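Side-chain contact in nigritoxine (PDB 5M41), which is a bacterial toxin of Vibrio nigripulchritudo that acts on crustaceans and insects: residues S495-N500 against E506-Y511. Residues are numbered along the deposited sequence; the frame is centred on the assembly and turned at random.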
loop_
_atom_site.group_PDB
_atom_site.type_symbol
_atom_site.label_atom_id
_atom_site.label_comp_id
_atom_site.label_asym_id
_atom_site.label_seq_id
_atom_site.Cartn_x
_atom_site.Cartn_y
_atom_site.Cartn_z
ATOM N N SER A 495 0.923 -32.545 20.484
ATOM C CA SER A 495 0.839 -32.392 19.044
ATOM C C SER A 495 -0.113 -31.267 18.668
ATOM O O SER A 495 -1.093 -31.004 19.370
ATOM C CB SER A 495 0.402 -33.691 18.377
ATOM O OG SER A 495 0.440 -33.545 16.965
ATOM N N GLN A 496 0.174 -30.616 17.540
ATOM C CA GLN A 496 -0.608 -29.479 17.132
ATOM C C GLN A 496 -0.990 -29.509 15.657
ATOM O O GLN A 496 -0.169 -29.832 14.787
ATOM C CB GLN A 496 0.184 -28.216 17.471
ATOM C CG GLN A 496 -0.677 -27.067 17.914
ATOM C CD GLN A 496 -1.339 -27.283 19.253
ATOM O OE1 GLN A 496 -0.726 -27.767 20.191
ATOM N NE2 GLN A 496 -2.583 -26.875 19.354
ATOM N N VAL A 497 -2.241 -29.160 15.364
ATOM C CA VAL A 497 -2.696 -29.177 13.979
ATOM C C VAL A 497 -2.336 -27.857 13.296
ATOM O O VAL A 497 -2.934 -26.815 13.560
ATOM C CB VAL A 497 -4.212 -29.475 13.826
ATOM C CG1 VAL A 497 -4.614 -29.372 12.364
ATOM C CG2 VAL A 497 -4.560 -30.862 14.357
ATOM N N TYR A 498 -1.343 -27.918 12.422
ATOM C CA TYR A 498 -0.946 -26.778 11.641
ATOM C C TYR A 498 -1.787 -26.716 10.368
ATOM O O TYR A 498 -1.803 -27.665 9.572
ATOM C CB TYR A 498 0.554 -26.831 11.322
ATOM C CG TYR A 498 0.987 -25.781 10.334
ATOM C CD1 TYR A 498 0.675 -24.434 10.533
ATOM C CD2 TYR A 498 1.693 -26.131 9.196
ATOM C CE1 TYR A 498 1.063 -23.470 9.619
ATOM C CE2 TYR A 498 2.078 -25.177 8.271
ATOM C CZ TYR A 498 1.766 -23.850 8.490
ATOM O OH TYR A 498 2.153 -22.915 7.563
ATOM N N ILE A 499 -2.493 -25.603 10.194
ATOM C CA ILE A 499 -3.261 -25.368 8.970
ATOM C C ILE A 499 -2.463 -24.503 8.009
ATOM O O ILE A 499 -2.294 -23.298 8.220
ATOM C CB ILE A 499 -4.644 -24.740 9.243
ATOM C CG1 ILE A 499 -5.424 -25.601 10.242
ATOM C CG2 ILE A 499 -5.420 -24.594 7.934
ATOM C CD1 ILE A 499 -6.507 -24.855 10.993
ATOM N N ASN A 500 -1.949 -25.148 6.969
ATOM C CA ASN A 500 -1.152 -24.489 5.950
ATOM C C ASN A 500 -2.114 -23.834 4.988
ATOM O O ASN A 500 -2.756 -24.516 4.181
ATOM C CB ASN A 500 -0.281 -25.526 5.236
ATOM C CG ASN A 500 0.779 -24.902 4.356
ATOM O OD1 ASN A 500 0.517 -23.945 3.619
ATOM N ND2 ASN A 500 1.992 -25.461 4.413
ATOM N N GLU A 506 -3.492 -29.728 6.106
ATOM C CA GLU A 506 -3.302 -29.833 7.548
ATOM C C GLU A 506 -2.098 -30.716 7.841
ATOM O O GLU A 506 -1.941 -31.769 7.225
ATOM C CB GLU A 506 -4.525 -30.441 8.224
ATOM C CG GLU A 506 -5.778 -29.584 8.154
ATOM C CD GLU A 506 -6.840 -30.034 9.140
ATOM O OE1 GLU A 506 -6.738 -31.165 9.645
ATOM O OE2 GLU A 506 -7.778 -29.255 9.423
ATOM N N LYS A 507 -1.258 -30.280 8.781
ATOM C CA LYS A 507 -0.119 -31.074 9.243
ATOM C C LYS A 507 -0.143 -31.173 10.761
ATOM O O LYS A 507 -0.478 -30.198 11.457
ATOM C CB LYS A 507 1.213 -30.449 8.806
ATOM C CG LYS A 507 1.423 -30.309 7.308
ATOM C CD LYS A 507 2.881 -29.995 7.020
ATOM C CE LYS A 507 3.086 -29.513 5.589
ATOM N NZ LYS A 507 4.524 -29.180 5.359
ATOM N N ASN A 508 0.230 -32.345 11.267
ATOM C CA ASN A 508 0.370 -32.571 12.700
ATOM C C ASN A 508 1.812 -32.380 13.125
ATOM O O ASN A 508 2.706 -33.117 12.677
ATOM C CB ASN A 508 -0.101 -33.975 13.086
ATOM C CG ASN A 508 -1.579 -34.172 12.855
ATOM O OD1 ASN A 508 -2.405 -33.362 13.274
ATOM N ND2 ASN A 508 -1.924 -35.253 12.188
ATOM N N ILE A 509 2.020 -31.399 14.008
ATOM C CA ILE A 509 3.341 -30.970 14.424
ATOM C C ILE A 509 3.580 -31.248 15.896
ATOM O O ILE A 509 2.728 -30.975 16.738
ATOM C CB ILE A 509 3.518 -29.449 14.164
ATOM C CG1 ILE A 509 3.068 -29.096 12.732
ATOM C CG2 ILE A 509 4.952 -29.010 14.435
ATOM C CD1 ILE A 509 3.843 -29.793 11.623
ATOM N N THR A 510 4.753 -31.784 16.198
ATOM C CA THR A 510 5.146 -32.041 17.571
ATOM C C THR A 510 6.553 -31.546 17.713
ATOM O O THR A 510 7.368 -31.725 16.794
ATOM C CB THR A 510 5.109 -33.563 17.887
ATOM O OG1 THR A 510 3.766 -34.014 17.743
ATOM C CG2 THR A 510 5.597 -33.874 19.318
ATOM N N TYR A 511 6.847 -30.918 18.851
ATOM C CA TYR A 511 8.213 -30.550 19.162
ATOM C C TYR A 511 8.971 -31.755 19.740
ATOM O O TYR A 511 8.857 -32.066 20.928
ATOM C CB TYR A 511 8.236 -29.383 20.153
ATOM C CG TYR A 511 9.269 -28.341 19.878
ATOM C CD1 TYR A 511 9.057 -27.025 20.291
ATOM C CD2 TYR A 511 10.445 -28.642 19.194
ATOM C CE1 TYR A 511 9.990 -26.034 20.048
ATOM C CE2 TYR A 511 11.393 -27.650 18.936
ATOM C CZ TYR A 511 11.147 -26.349 19.375
ATOM O OH TYR A 511 12.042 -25.339 19.149
HETATM O O HOH W 1 2.411 -34.348 15.483
HETATM O O HOH W 2 -1.817 -32.573 15.988
#
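CG2 of V497 and CG of N508 (chi1 -65°) both stand anti to their own carbonyl carbons, beside the backbone N, so that the two side chains run side by side in the same direction and OD1 of N508 lies 3.5 Å from CG2 of V497. The other methyl of V497, CG1, which lies anti to the backbone N (chi1 176°), meets the carboxylate end of E506, 3.9 Å from OE1; the extended chain of E506 slants across it on the face that V497, N508 and E506 share. Near N508, water links the polar ends: one molecule donates to OD1 of N508 and also bonds OG of S495 at 2.6 Å, while a second joins OG of S495 to OG1 of T510. Strands 496-500 and 505-515 form an antiparallel beta hairpin at the margin of a four-stranded sheet, with 496-500 as an outermost strand. Q496 pairs with I509 and Y498 with K507 through two backbone bonds each; the bond from I509 N to Q496 O is nearly straight (N-H...O 166°), while the shorter one from Y498 N to K507 O, 2.6 Å, is more bent. The opposite face carries Q496, Y498, K507 and I509. Here CB of Y498 packs on CG1 of I509 at 3.7 Å, and CB of K507 sits at the edge of the tyrosine ring, near its plane, 4.4 Å from CD2. The backbone N of N500 lies over the centre of one face of the Y498 ring, 4.1 Å above the plane. Helix 546-555 lies against this side: the Y498 hydroxyl is hydrogen-bonded to D551, E548 forms a salt bridge with NZ of K507, and F552 touches I509.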